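Local atomic coordinates of annexin A8 (Homo sapiens, PDB entry 1W3W), a protein that binds phospholipid membranes in a calcium-dependent way and acts as an anticoagulant by indirectly inhibiting the thromboplastin-specific complex of the blood coagulation cascade. Residues 98-103 with 137-142; 121-126 with 280-285; 230-235 with 242-247. One frame throughout, in Å; residues are numbered along the deposited sequence.

Contact 1 of 3, residues 98-103 with 137-142; sequences EAKELH and EDYGSS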
ATOM      1  N   GLU A  98      -0.498   2.443   7.832  1.00 14.01           N
ATOM      2  CA  GLU A  98       0.744   2.261   7.077  1.00 13.93           C
ATOM      3  C   GLU A  98       1.982   2.290   7.984  1.00 13.98           C
ATOM      4  O   GLU A  98       2.918   1.516   7.791  1.00 13.26           O
ATOM      5  CB  GLU A  98       0.870   3.305   5.958  1.00 14.08           C
ATOM      6  CG  GLU A  98      -0.053   3.045   4.779  1.00 14.47           C
ATOM      7  CD  GLU A  98      -1.390   3.756   4.894  1.00 14.73           C
ATOM      8  OE1 GLU A  98      -2.029   3.941   3.850  1.00 18.14           O
ATOM      9  OE2 GLU A  98      -1.812   4.137   6.006  1.00 13.91           O
ATOM     10  N   ALA A  99       1.975   3.179   8.972  1.00 14.58           N
ATOM     11  CA  ALA A  99       3.043   3.226   9.970  1.00 15.16           C
ATOM     12  C   ALA A  99       3.181   1.896  10.714  1.00 15.75           C
ATOM     13  O   ALA A  99       4.300   1.439  10.953  1.00 16.34           O
ATOM     14  CB  ALA A  99       2.809   4.344  10.943  1.00 15.31           C
ATOM     15  N   LYS A 100       2.061   1.281  11.070  1.00 15.86           N
ATOM     16  CA  LYS A 100       2.075  -0.024  11.716  1.00 16.66           C
ATOM     17  C   LYS A 100       2.641  -1.092  10.782  1.00 16.28           C
ATOM     18  O   LYS A 100       3.476  -1.891  11.195  1.00 15.67           O
ATOM     19  CB  LYS A 100       0.680  -0.425  12.187  1.00 17.46           C
ATOM     20  CG  LYS A 100       0.603  -1.817  12.870  1.00 20.20           C
ATOM     21  CD  LYS A 100      -0.461  -2.695  12.222  1.00 25.08           C
ATOM     22  CE  LYS A 100      -0.825  -3.909  13.097  1.00 27.04           C
ATOM     23  NZ  LYS A 100       0.361  -4.750  13.412  1.00 28.06           N
ATOM     24  N   GLU A 101       2.195  -1.102   9.525  1.00 15.90           N
ATOM     25  CA  GLU A 101       2.712  -2.045   8.543  1.00 15.81           C
ATOM     26  C   GLU A 101       4.227  -1.900   8.342  1.00 15.79           C
ATOM     27  O   GLU A 101       4.935  -2.898   8.231  1.00 16.22           O
ATOM     28  CB  GLU A 101       1.978  -1.889   7.210  1.00 15.94           C
ATOM     29  CG  GLU A 101       0.540  -2.364   7.264  1.00 16.84           C
ATOM     30  CD  GLU A 101       0.426  -3.868   7.410  1.00 19.22           C
ATOM     31  OE1 GLU A 101      -0.236  -4.315   8.360  1.00 23.24           O
ATOM     32  OE2 GLU A 101       0.987  -4.604   6.579  1.00 21.95           O
ATOM     33  N   LEU A 102       4.714  -0.669   8.286  1.00 15.50           N
ATOM     34  CA  LEU A 102       6.143  -0.423   8.090  1.00 16.42           C
ATOM     35  C   LEU A 102       6.956  -0.900   9.313  1.00 17.31           C
ATOM     36  O   LEU A 102       8.013  -1.518   9.171  1.00 16.78           O
ATOM     37  CB  LEU A 102       6.406   1.065   7.832  1.00 15.80           C
ATOM     38  CG  LEU A 102       5.936   1.607   6.477  1.00 15.66           C
ATOM     39  CD1 LEU A 102       5.904   3.129   6.479  1.00 15.60           C
ATOM     40  CD2 LEU A 102       6.812   1.097   5.338  1.00 16.12           C
ATOM     41  N   HIS A 103       6.440  -0.615  10.503  1.00 18.69           N
ATOM     42  CA  HIS A 103       7.062  -1.077  11.757  1.00 20.16           C
ATOM     43  C   HIS A 103       7.135  -2.594  11.793  1.00 20.45           C
ATOM     44  O   HIS A 103       8.191  -3.152  12.091  1.00 20.43           O
ATOM     45  CB  HIS A 103       6.269  -0.578  12.961  1.00 20.66           C
ATOM     46  CG  HIS A 103       6.905  -0.876  14.290  1.00 22.42           C
ATOM     47  ND1 HIS A 103       7.894  -0.086  14.840  1.00 26.77           N
ATOM     48  CD2 HIS A 103       6.661  -1.855  15.195  1.00 24.59           C
ATOM     49  CE1 HIS A 103       8.232  -0.566  16.026  1.00 26.37           C
ATOM     50  NE2 HIS A 103       7.500  -1.641  16.263  1.00 25.49           N
ATOM     51  N   GLU A 137       5.175   9.083  16.429  1.00 32.14           N
ATOM     52  CA  GLU A 137       4.235   9.173  17.550  1.00 33.25           C
ATOM     53  C   GLU A 137       3.976   7.819  18.208  1.00 33.55           C
ATOM     54  O   GLU A 137       3.899   7.725  19.428  1.00 33.50           O
ATOM     55  CB  GLU A 137       2.897   9.790  17.104  1.00 33.71           C
ATOM     56  CG  GLU A 137       2.894  11.312  17.022  1.00 35.94           C
ATOM     57  CD  GLU A 137       1.656  11.883  16.325  1.00 39.87           C
ATOM     58  OE1 GLU A 137       0.672  11.129  16.124  1.00 40.53           O
ATOM     59  OE2 GLU A 137       1.666  13.099  15.975  1.00 42.00           O
ATOM     60  N   ASP A 138       3.865   6.767  17.402  1.00 33.74           N
ATOM     61  CA  ASP A 138       3.464   5.463  17.905  1.00 34.03           C
ATOM     62  C   ASP A 138       4.651   4.612  18.330  1.00 33.85           C
ATOM     63  O   ASP A 138       4.508   3.776  19.212  1.00 33.67           O
ATOM     64  CB  ASP A 138       2.654   4.698  16.854  1.00 34.25           C
ATOM     65  CG  ASP A 138       1.259   5.257  16.678  1.00 35.45           C
ATOM     66  OD1 ASP A 138       0.628   4.935  15.654  1.00 34.12           O
ATOM     67  OD2 ASP A 138       0.721   6.034  17.501  1.00 37.46           O
ATOM     68  N   TYR A 139       5.808   4.809  17.699  1.00 33.51           N
ATOM     69  CA  TYR A 139       6.954   3.906  17.894  1.00 33.50           C
ATOM     70  C   TYR A 139       8.218   4.587  18.418  1.00 33.93           C
ATOM     71  O   TYR A 139       9.212   3.911  18.687  1.00 34.41           O
ATOM     72  CB  TYR A 139       7.243   3.123  16.601  1.00 33.16           C
ATOM     73  CG  TYR A 139       5.998   2.450  16.100  1.00 31.38           C
ATOM     74  CD1 TYR A 139       5.391   1.448  16.845  1.00 30.19           C
ATOM     75  CD2 TYR A 139       5.382   2.861  14.923  1.00 30.61           C
ATOM     76  CE1 TYR A 139       4.213   0.851  16.427  1.00 29.66           C
ATOM     77  CE2 TYR A 139       4.209   2.267  14.490  1.00 29.39           C
ATOM     78  CZ  TYR A 139       3.630   1.266  15.251  1.00 28.88           C
ATOM     79  OH  TYR A 139       2.471   0.683  14.845  1.00 27.85           O
ATOM     80  N   GLY A 140       8.177   5.909  18.564  1.00 34.03           N
ATOM     81  CA  GLY A 140       9.242   6.656  19.221  1.00 34.38           C
ATOM     82  C   GLY A 140      10.582   6.722  18.508  1.00 34.29           C
ATOM     83  O   GLY A 140      11.588   7.071  19.127  1.00 35.09           O
ATOM     84  N   SER A 141      10.612   6.371  17.226  1.00 33.58           N
ATOM     85  CA  SER A 141      11.802   6.564  16.393  1.00 32.98           C
ATOM     86  C   SER A 141      11.397   7.117  15.034  1.00 31.88           C
ATOM     87  O   SER A 141      10.240   7.019  14.621  1.00 31.72           O
ATOM     88  CB  SER A 141      12.578   5.262  16.204  1.00 33.26           C
ATOM     89  OG  SER A 141      11.720   4.202  15.819  1.00 34.87           O
ATOM     90  N   SER A 142      12.361   7.701  14.345  1.00 30.05           N
ATOM     91  CA  SER A 142      12.109   8.277  13.041  1.00 28.91           C
ATOM     92  C   SER A 142      12.069   7.148  12.004  1.00 27.24           C
ATOM     93  O   SER A 142      12.887   6.231  12.052  1.00 26.52           O
ATOM     94  CB  SER A 142      13.184   9.312  12.710  1.00 28.98           C
ATOM     95  OG  SER A 142      13.650   9.165  11.390  1.00 30.07           O
TER
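His103, on helix 96-107, lies across from Tyr139, at the C-terminal end of helix 125-139, with their CA atoms 7.9 Å apart; Gly140, at positive phi, leads the chain out of that helix. The two rings form an offset stack, centroids 3.9 Å apart and planes turned by 13°. Within the stack, His103 ND1 and Tyr139 CG are closest, at 3.4 Å. With CG anti to the backbone N (chi1 -174°), the imidazole swings over the phenol ring; His103 CB, placed by the backbone, also sits over that face in a CH-pi contact. CB of Asp138 covers the opposite face of the same ring. The phenol reaches on along helix 96-107 to the previous turn, where Tyr139 OH lies 3.2 Å from Lys100 CA. The lysine chain leads away, and its NZ pairs with Asp104. Ala99 CB meets Tyr139 CE2 at 4.3 Å. Tyr135 packs edge-to-face with Tyr139. Replacing Tyr139 with an alanine is likely to leave the imidazole without its stacking partner and to open a gap beside Ala99 and Lys100. No hydrogen bond crosses between the segments, so this link within the second annexin repeat rests on ring stacking and van der Waals packing.

Contact 2 of 3, residues 121-126 with 280-285; sequences ASRTKN and IVSRSE
Arg123 reaches from the turn between helices 113-122 and 125-139 to Ser282 near the end of helix 273-283. Its NH2 gives a weak hydrogen bond to Ser282 OG, 3.1 Å long and bent to 129° at the hydrogen. The hydroxyl lies at the edge of the guanidinium, near its plane. Ser282 CB is also close, 3.5 Å from Arg123 NH2. On the other terminal nitrogen, NH1 donates to Ser122 OG at 2.9 Å, with the oxygen lying in the guanidinium plane. NH1 also gives a hydrogen bond to a water, at 2.9 Å, and that water makes a weak bond to Ser282 OG. A water-mediated path, weak at its serine end, thus accompanies the weak direct bond.

A second water bridges the backbone of Ser122 to the side chain of Arg283. It donates to Ser122 O, at 2.8 Å, and accepts from Arg283 NH1, at 3.0 Å. The two arginines come near each other here, with Arg123 NE 4.8 Å from Arg283 NH1. Acidic partners probably offset these like charges: Glu98 makes a salt bridge with Arg123 NH2, and Asp287 makes one with Arg283 NE.

The contact joins annexin repeats 2 and 4, close to the centre of the all-helical chain. The four-repeat annexin fold has a hydrophilic central pore, and the position and charged residues here are consistent with its lining.

Further out, several groups fix the first shell. The first torsion of Ser282 (chi1 71°) places OG where it meets both Arg278 O, to which it is hydrogen-bonded, and Arg123 NH2. Ser122 OG is bonded to Glu118 O. Phe258 of helix 254-266 touches Ser122, Arg123 and Arg283.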
ATOM      1  N   ALA A 121       6.698   3.935  -2.414  1.00 15.45           N
ATOM      2  CA  ALA A 121       6.571   4.283  -3.828  1.00 15.86           C
ATOM      3  C   ALA A 121       5.162   4.700  -4.240  1.00 16.33           C
ATOM      4  O   ALA A 121       4.995   5.489  -5.182  1.00 17.57           O
ATOM      5  CB  ALA A 121       7.055   3.145  -4.684  1.00 16.13           C
ATOM      6  N   SER A 122       4.142   4.199  -3.560  1.00 15.79           N
ATOM      7  CA  SER A 122       2.769   4.397  -4.032  1.00 16.06           C
ATOM      8  C   SER A 122       2.053   5.533  -3.308  1.00 16.40           C
ATOM      9  O   SER A 122       0.988   5.957  -3.726  1.00 17.08           O
ATOM     10  CB  SER A 122       1.970   3.101  -3.912  1.00 15.49           C
ATOM     11  OG  SER A 122       1.814   2.735  -2.553  1.00 14.76           O
ATOM     12  N   ARG A 123       2.629   6.029  -2.215  1.00 16.44           N
ATOM     13  CA  ARG A 123       2.040   7.143  -1.511  1.00 16.62           C
ATOM     14  C   ARG A 123       2.608   8.463  -2.040  1.00 17.48           C
ATOM     15  O   ARG A 123       3.727   8.511  -2.545  1.00 17.71           O
ATOM     16  CB  ARG A 123       2.276   7.030  -0.009  1.00 16.60           C
ATOM     17  CG  ARG A 123       1.239   6.246   0.742  1.00 16.53           C
ATOM     18  CD  ARG A 123       0.773   5.000   0.068  1.00 17.48           C
ATOM     19  NE  ARG A 123      -0.139   4.234   0.912  1.00 17.40           N
ATOM     20  CZ  ARG A 123      -0.455   2.969   0.698  1.00 16.07           C
ATOM     21  NH1 ARG A 123       0.055   2.316  -0.331  1.00 15.02           N
ATOM     22  NH2 ARG A 123      -1.277   2.348   1.532  1.00 16.90           N
ATOM     23  N   THR A 124       1.810   9.517  -1.924  1.00 18.24           N
ATOM     24  CA  THR A 124       2.227  10.852  -2.297  1.00 19.32           C
ATOM     25  C   THR A 124       3.081  11.405  -1.184  1.00 20.00           C
ATOM     26  O   THR A 124       3.074  10.908  -0.062  1.00 19.19           O
ATOM     27  CB  THR A 124       1.026  11.819  -2.464  1.00 19.21           C
ATOM     28  OG1 THR A 124       0.376  11.983  -1.208  1.00 17.54           O
ATOM     29  CG2 THR A 124      -0.072  11.277  -3.375  1.00 20.43           C
ATOM     30  N   LYS A 125       3.752  12.503  -1.490  1.00 21.35           N
ATOM     31  CA  LYS A 125       4.572  13.193  -0.508  1.00 22.48           C
ATOM     32  C   LYS A 125       3.785  13.560   0.743  1.00 21.55           C
ATOM     33  O   LYS A 125       4.274  13.378   1.853  1.00 21.79           O
ATOM     34  CB  LYS A 125       5.203  14.460  -1.133  1.00 23.20           C
ATOM     35  CG  LYS A 125       5.880  15.365  -0.122  1.00 27.11           C
ATOM     36  CD  LYS A 125       7.288  14.906   0.261  1.00 30.75           C
ATOM     37  CE  LYS A 125       7.371  13.605   1.123  1.00 32.95           C
ATOM     38  NZ  LYS A 125       6.768  13.681   2.491  1.00 33.05           N
ATOM     39  N   ASN A 126       2.580  14.091   0.562  1.00 21.31           N
ATOM     40  CA  ASN A 126       1.768  14.548   1.686  1.00 21.86           C
ATOM     41  C   ASN A 126       1.260  13.377   2.524  1.00 20.22           C
ATOM     42  O   ASN A 126       1.186  13.467   3.729  1.00 20.52           O
ATOM     43  CB  ASN A 126       0.577  15.395   1.209  1.00 22.68           C
ATOM     44  CG  ASN A 126       0.998  16.561   0.321  1.00 25.35           C
ATOM     45  OD1 ASN A 126       0.401  16.788  -0.721  1.00 30.88           O
ATOM     46  ND2 ASN A 126       2.027  17.290   0.724  1.00 26.57           N
ATOM     47  N   ILE A 280      -6.299  -4.005   0.027  1.00 13.95           N
ATOM     48  CA  ILE A 280      -7.750  -3.852   0.033  1.00 14.69           C
ATOM     49  C   ILE A 280      -8.167  -2.846   1.106  1.00 14.09           C
ATOM     50  O   ILE A 280      -8.971  -1.959   0.844  1.00 14.31           O
ATOM     51  CB  ILE A 280      -8.470  -5.218   0.206  1.00 14.96           C
ATOM     52  CG1 ILE A 280      -8.390  -5.979  -1.124  1.00 17.37           C
ATOM     53  CG2 ILE A 280      -9.927  -5.021   0.625  1.00 15.30           C
ATOM     54  CD1 ILE A 280      -9.067  -7.297  -1.134  1.00 20.50           C
ATOM     55  N   VAL A 281      -7.603  -2.976   2.299  1.00 13.01           N
ATOM     56  CA  VAL A 281      -7.977  -2.112   3.395  1.00 12.91           C
ATOM     57  C   VAL A 281      -7.574  -0.661   3.135  1.00 12.52           C
ATOM     58  O   VAL A 281      -8.395   0.232   3.298  1.00 12.71           O
ATOM     59  CB  VAL A 281      -7.399  -2.607   4.725  1.00 12.85           C
ATOM     60  CG1 VAL A 281      -7.556  -1.545   5.814  1.00 12.82           C
ATOM     61  CG2 VAL A 281      -8.098  -3.910   5.144  1.00 13.04           C
ATOM     62  N   SER A 282      -6.322  -0.441   2.737  1.00 11.99           N
ATOM     63  CA  SER A 282      -5.774   0.923   2.597  1.00 12.08           C
ATOM     64  C   SER A 282      -6.332   1.654   1.367  1.00 12.05           C
ATOM     65  O   SER A 282      -6.400   2.879   1.363  1.00 11.91           O
ATOM     66  CB  SER A 282      -4.233   0.920   2.622  1.00 11.40           C
ATOM     67  OG  SER A 282      -3.655   0.361   1.458  1.00 12.83           O
ATOM     68  N   ARG A 283      -6.788   0.913   0.355  1.00 11.87           N
ATOM     69  CA  ARG A 283      -7.375   1.544  -0.833  1.00 12.24           C
ATOM     70  C   ARG A 283      -8.909   1.564  -0.835  1.00 12.47           C
ATOM     71  O   ARG A 283      -9.505   2.155  -1.717  1.00 13.31           O
ATOM     72  CB  ARG A 283      -6.844   0.883  -2.100  1.00 12.37           C
ATOM     73  CG  ARG A 283      -5.310   0.860  -2.183  1.00 12.91           C
ATOM     74  CD  ARG A 283      -4.667   2.212  -1.959  1.00 15.77           C
ATOM     75  NE  ARG A 283      -4.983   3.121  -3.053  1.00 17.80           N
ATOM     76  CZ  ARG A 283      -4.422   4.309  -3.232  1.00 19.62           C
ATOM     77  NH1 ARG A 283      -3.538   4.776  -2.373  1.00 20.33           N
ATOM     78  NH2 ARG A 283      -4.741   5.029  -4.297  1.00 20.73           N
ATOM     79  N   SER A 284      -9.522   0.959   0.173  1.00 12.59           N
ATOM     80  CA  SER A 284     -10.970   0.773   0.257  1.00 13.25           C
ATOM     81  C   SER A 284     -11.773   2.059   0.135  1.00 13.47           C
ATOM     82  O   SER A 284     -12.852   2.012  -0.389  1.00 14.12           O
ATOM     83  CB  SER A 284     -11.363   0.061   1.566  1.00 13.08           C
ATOM     84  OG  SER A 284     -11.051   0.855   2.693  1.00 13.75           O
ATOM     85  N   GLU A 285     -11.260   3.195   0.607  1.00 14.26           N
ATOM     86  CA  GLU A 285     -11.988   4.469   0.503  1.00 14.73           C
ATOM     87  C   GLU A 285     -11.333   5.491  -0.439  1.00 15.44           C
ATOM     88  O   GLU A 285     -11.624   6.680  -0.355  1.00 15.77           O
ATOM     89  CB  GLU A 285     -12.173   5.080   1.886  1.00 14.90           C
ATOM     90  CG  GLU A 285     -12.948   4.163   2.810  1.00 15.98           C
ATOM     91  CD  GLU A 285     -13.160   4.705   4.213  1.00 16.91           C
ATOM     92  OE1 GLU A 285     -12.920   5.904   4.485  1.00 15.89           O
ATOM     93  OE2 GLU A 285     -13.568   3.882   5.043  1.00 17.65           O
TER
HETATM   94  O   HOH W   1      -1.477   6.860  -2.777  1.00 19.13           O
HETATM   95  O   HOH W   2      -0.703  -0.468  -0.042  1.00 15.09           O

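Contact 3 of 3, residues 230-235 with 242-247; sequences DSIKSE and EAMLTV
Ile232 on helix 228-235 packs against Met244 and Leu245 on helix 238-252. The short segments run antiparallel, at 177°, with their axes 9.9 Å apart. The CA atoms of Ile232 and Leu245 are 7.1 Å apart.

The apolar contact centres on one methyl group. Ile232 CG2 lies 3.8 Å from Met244 CB and 3.9 Å from Leu245 CG. It is placed there by the isoleucine's first torsion (chi1 -68°), which sets CG2 anti to the backbone N. Ile232 CD1 also approaches Met244 CB, at 4.1 Å. The leucine and isoleucine side chains pass each other in opposite directions. The methionine offers its base to Ile232, while its extended chain carries the sulfur and CE away. At the more exposed margin, the aliphatic part of Lys233 touches Leu245, with CG 4.2 Å from CD1.

No hydrogen bond crosses between the segments. Within helix 238-252, Thr246 OG1 and Thr246 N both bond to Glu242 O, from opposite faces of its carbonyl plane; the OG1 bond is 2.7 Å long.

The two helices, joined by a short connection, form the antiparallel hairpin that ends an annexin repeat, helices D and E of its five, here in repeat 3. Met244 continues onto Phe201, Ile202 and Leu205 of helix 198-207, while Ala243 and Thr246 pack on Ile117 of helix 113-122, in repeat 2.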
ATOM      1  N   ASP A 230      12.136  -2.465 -19.511  1.00 19.31           N
ATOM      2  CA  ASP A 230      13.066  -3.469 -20.022  1.00 19.97           C
ATOM      3  C   ASP A 230      14.515  -3.104 -19.700  1.00 19.99           C
ATOM      4  O   ASP A 230      15.312  -3.981 -19.432  1.00 19.73           O
ATOM      5  CB  ASP A 230      12.885  -3.683 -21.527  1.00 20.19           C
ATOM      6  CG  ASP A 230      11.649  -4.492 -21.850  1.00 21.19           C
ATOM      7  OD1 ASP A 230      11.254  -4.547 -23.029  1.00 21.94           O
ATOM      8  OD2 ASP A 230      11.003  -5.107 -20.977  1.00 25.28           O
ATOM      9  N   SER A 231      14.837  -1.814 -19.686  1.00 20.42           N
ATOM     10  CA  SER A 231      16.172  -1.367 -19.305  1.00 20.46           C
ATOM     11  C   SER A 231      16.434  -1.670 -17.851  1.00 20.37           C
ATOM     12  O   SER A 231      17.449  -2.245 -17.527  1.00 20.59           O
ATOM     13  CB  SER A 231      16.361   0.113 -19.575  1.00 20.86           C
ATOM     14  OG  SER A 231      16.340   0.352 -20.970  1.00 23.78           O
ATOM     15  N   ILE A 232      15.501  -1.321 -16.978  1.00 20.34           N
ATOM     16  CA  ILE A 232      15.607  -1.669 -15.558  1.00 20.30           C
ATOM     17  C   ILE A 232      15.731  -3.186 -15.353  1.00 20.86           C
ATOM     18  O   ILE A 232      16.541  -3.636 -14.548  1.00 21.12           O
ATOM     19  CB  ILE A 232      14.398  -1.092 -14.763  1.00 20.15           C
ATOM     20  CG1 ILE A 232      14.485   0.437 -14.723  1.00 20.72           C
ATOM     21  CG2 ILE A 232      14.366  -1.644 -13.341  1.00 19.80           C
ATOM     22  CD1 ILE A 232      13.206   1.117 -14.389  1.00 21.33           C
ATOM     23  N   LYS A 233      14.942  -3.970 -16.079  1.00 21.98           N
ATOM     24  CA  LYS A 233      14.960  -5.436 -15.932  1.00 23.61           C
ATOM     25  C   LYS A 233      16.295  -6.041 -16.353  1.00 25.28           C
ATOM     26  O   LYS A 233      16.724  -7.048 -15.789  1.00 25.62           O
ATOM     27  CB  LYS A 233      13.851  -6.102 -16.753  1.00 23.50           C
ATOM     28  CG  LYS A 233      12.458  -6.008 -16.148  1.00 23.94           C
ATOM     29  CD  LYS A 233      11.428  -6.716 -17.022  1.00 24.83           C
ATOM     30  CE  LYS A 233      10.015  -6.399 -16.592  1.00 25.63           C
ATOM     31  NZ  LYS A 233       8.988  -7.180 -17.367  1.00 27.71           N
ATOM     32  N   SER A 234      16.939  -5.452 -17.358  1.00 27.02           N
ATOM     33  CA  SER A 234      18.206  -5.994 -17.847  1.00 28.56           C
ATOM     34  C   SER A 234      19.395  -5.466 -17.053  1.00 29.66           C
ATOM     35  O   SER A 234      20.424  -6.131 -17.001  1.00 30.34           O
ATOM     36  CB  SER A 234      18.389  -5.715 -19.344  1.00 28.87           C
ATOM     37  OG  SER A 234      18.708  -4.367 -19.583  1.00 29.67           O
ATOM     38  N   GLU A 235      19.248  -4.305 -16.412  1.00 30.66           N
ATOM     39  CA  GLU A 235      20.371  -3.620 -15.741  1.00 31.80           C
ATOM     40  C   GLU A 235      20.432  -3.788 -14.221  1.00 31.84           C
ATOM     41  O   GLU A 235      21.457  -3.492 -13.609  1.00 32.00           O
ATOM     42  CB  GLU A 235      20.346  -2.123 -16.054  1.00 32.24           C
ATOM     43  CG  GLU A 235      20.778  -1.803 -17.474  1.00 34.76           C
ATOM     44  CD  GLU A 235      20.292  -0.447 -17.956  1.00 39.02           C
ATOM     45  OE1 GLU A 235      19.956   0.410 -17.111  1.00 42.50           O
ATOM     46  OE2 GLU A 235      20.254  -0.235 -19.189  1.00 42.23           O
ATOM     47  N   GLU A 242      12.867  -4.301  -8.062  1.00 20.67           N
ATOM     48  CA  GLU A 242      11.477  -4.214  -7.601  1.00 20.51           C
ATOM     49  C   GLU A 242      11.100  -2.772  -7.298  1.00 19.15           C
ATOM     50  O   GLU A 242      10.041  -2.301  -7.720  1.00 19.85           O
ATOM     51  CB  GLU A 242      11.259  -5.090  -6.353  1.00 20.62           C
ATOM     52  CG  GLU A 242       9.797  -5.294  -5.945  1.00 23.03           C
ATOM     53  CD  GLU A 242       9.637  -6.218  -4.729  1.00 26.41           C
ATOM     54  OE1 GLU A 242       8.592  -6.160  -4.035  1.00 27.27           O
ATOM     55  OE2 GLU A 242      10.569  -7.001  -4.453  1.00 29.46           O
ATOM     56  N   ALA A 243      11.981  -2.071  -6.599  1.00 18.07           N
ATOM     57  CA  ALA A 243      11.752  -0.694  -6.184  1.00 17.72           C
ATOM     58  C   ALA A 243      11.651   0.247  -7.379  1.00 17.69           C
ATOM     59  O   ALA A 243      10.730   1.065  -7.439  1.00 17.02           O
ATOM     60  CB  ALA A 243      12.862  -0.230  -5.244  1.00 18.30           C
ATOM     61  N   MET A 244      12.585   0.125  -8.329  1.00 17.11           N
ATOM     62  CA  MET A 244      12.560   0.942  -9.552  1.00 17.75           C
ATOM     63  C   MET A 244      11.331   0.700 -10.411  1.00 16.90           C
ATOM     64  O   MET A 244      10.670   1.651 -10.818  1.00 16.54           O
ATOM     65  CB  MET A 244      13.829   0.735 -10.389  1.00 18.35           C
ATOM     66  CG  MET A 244      15.010   1.464  -9.811  1.00 20.46           C
ATOM     67  SD  MET A 244      16.536   1.320 -10.749  1.00 27.00           S
ATOM     68  CE  MET A 244      17.503   2.287  -9.708  1.00 27.12           C
ATOM     69  N   LEU A 245      11.024  -0.563 -10.683  1.00 16.54           N
ATOM     70  CA  LEU A 245       9.831  -0.912 -11.441  1.00 16.68           C
ATOM     71  C   LEU A 245       8.548  -0.421 -10.755  1.00 15.84           C
ATOM     72  O   LEU A 245       7.593  -0.064 -11.423  1.00 15.57           O
ATOM     73  CB  LEU A 245       9.751  -2.423 -11.684  1.00 16.85           C
ATOM     74  CG  LEU A 245      10.753  -3.023 -12.681  1.00 19.62           C
ATOM     75  CD1 LEU A 245      10.744  -4.551 -12.597  1.00 20.88           C
ATOM     76  CD2 LEU A 245      10.460  -2.565 -14.105  1.00 20.29           C
ATOM     77  N   THR A 246       8.533  -0.421  -9.424  1.00 15.71           N
ATOM     78  CA  THR A 246       7.368   0.027  -8.667  1.00 15.37           C
ATOM     79  C   THR A 246       7.176   1.522  -8.868  1.00 15.37           C
ATOM     80  O   THR A 246       6.064   1.976  -9.119  1.00 15.53           O
ATOM     81  CB  THR A 246       7.527  -0.293  -7.180  1.00 14.76           C
ATOM     82  OG1 THR A 246       7.539  -1.705  -7.007  1.00 16.17           O
ATOM     83  CG2 THR A 246       6.326   0.152  -6.410  1.00 13.97           C
ATOM     84  N   VAL A 247       8.262   2.284  -8.792  1.00 15.35           N
ATOM     85  CA  VAL A 247       8.186   3.722  -9.065  1.00 15.82           C
ATOM     86  C   VAL A 247       7.645   3.964 -10.466  1.00 15.58           C
ATOM     87  O   VAL A 247       6.745   4.785 -10.651  1.00 16.46           O
ATOM     88  CB  VAL A 247       9.546   4.426  -8.862  1.00 15.75           C
ATOM     89  CG1 VAL A 247       9.478   5.903  -9.297  1.00 16.52           C
ATOM     90  CG2 VAL A 247       9.936   4.348  -7.431  1.00 15.86           C
TER

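Following the chain from the N terminus, the first contact met is contact 1, which ties helix 96-107 to the end of helix 125-139. This closes a loop within repeat 2. Contact 2 starts inside that loop, at residues 121-126, and closes far along the chain at 280-285 in repeat 4, so the two cross. Contact 3 closes a short hairpin of helices in repeat 3 and is nested inside the long loop of contact 2. Contacts 1 and 2 meet through the salt bridge of Glu98 OE1 with Arg123 NH2, 2.9 Å. Contacts 2 and 3 touch where Ala121 packs on Thr246 and Val247. Contacts 1 and 3 do not touch.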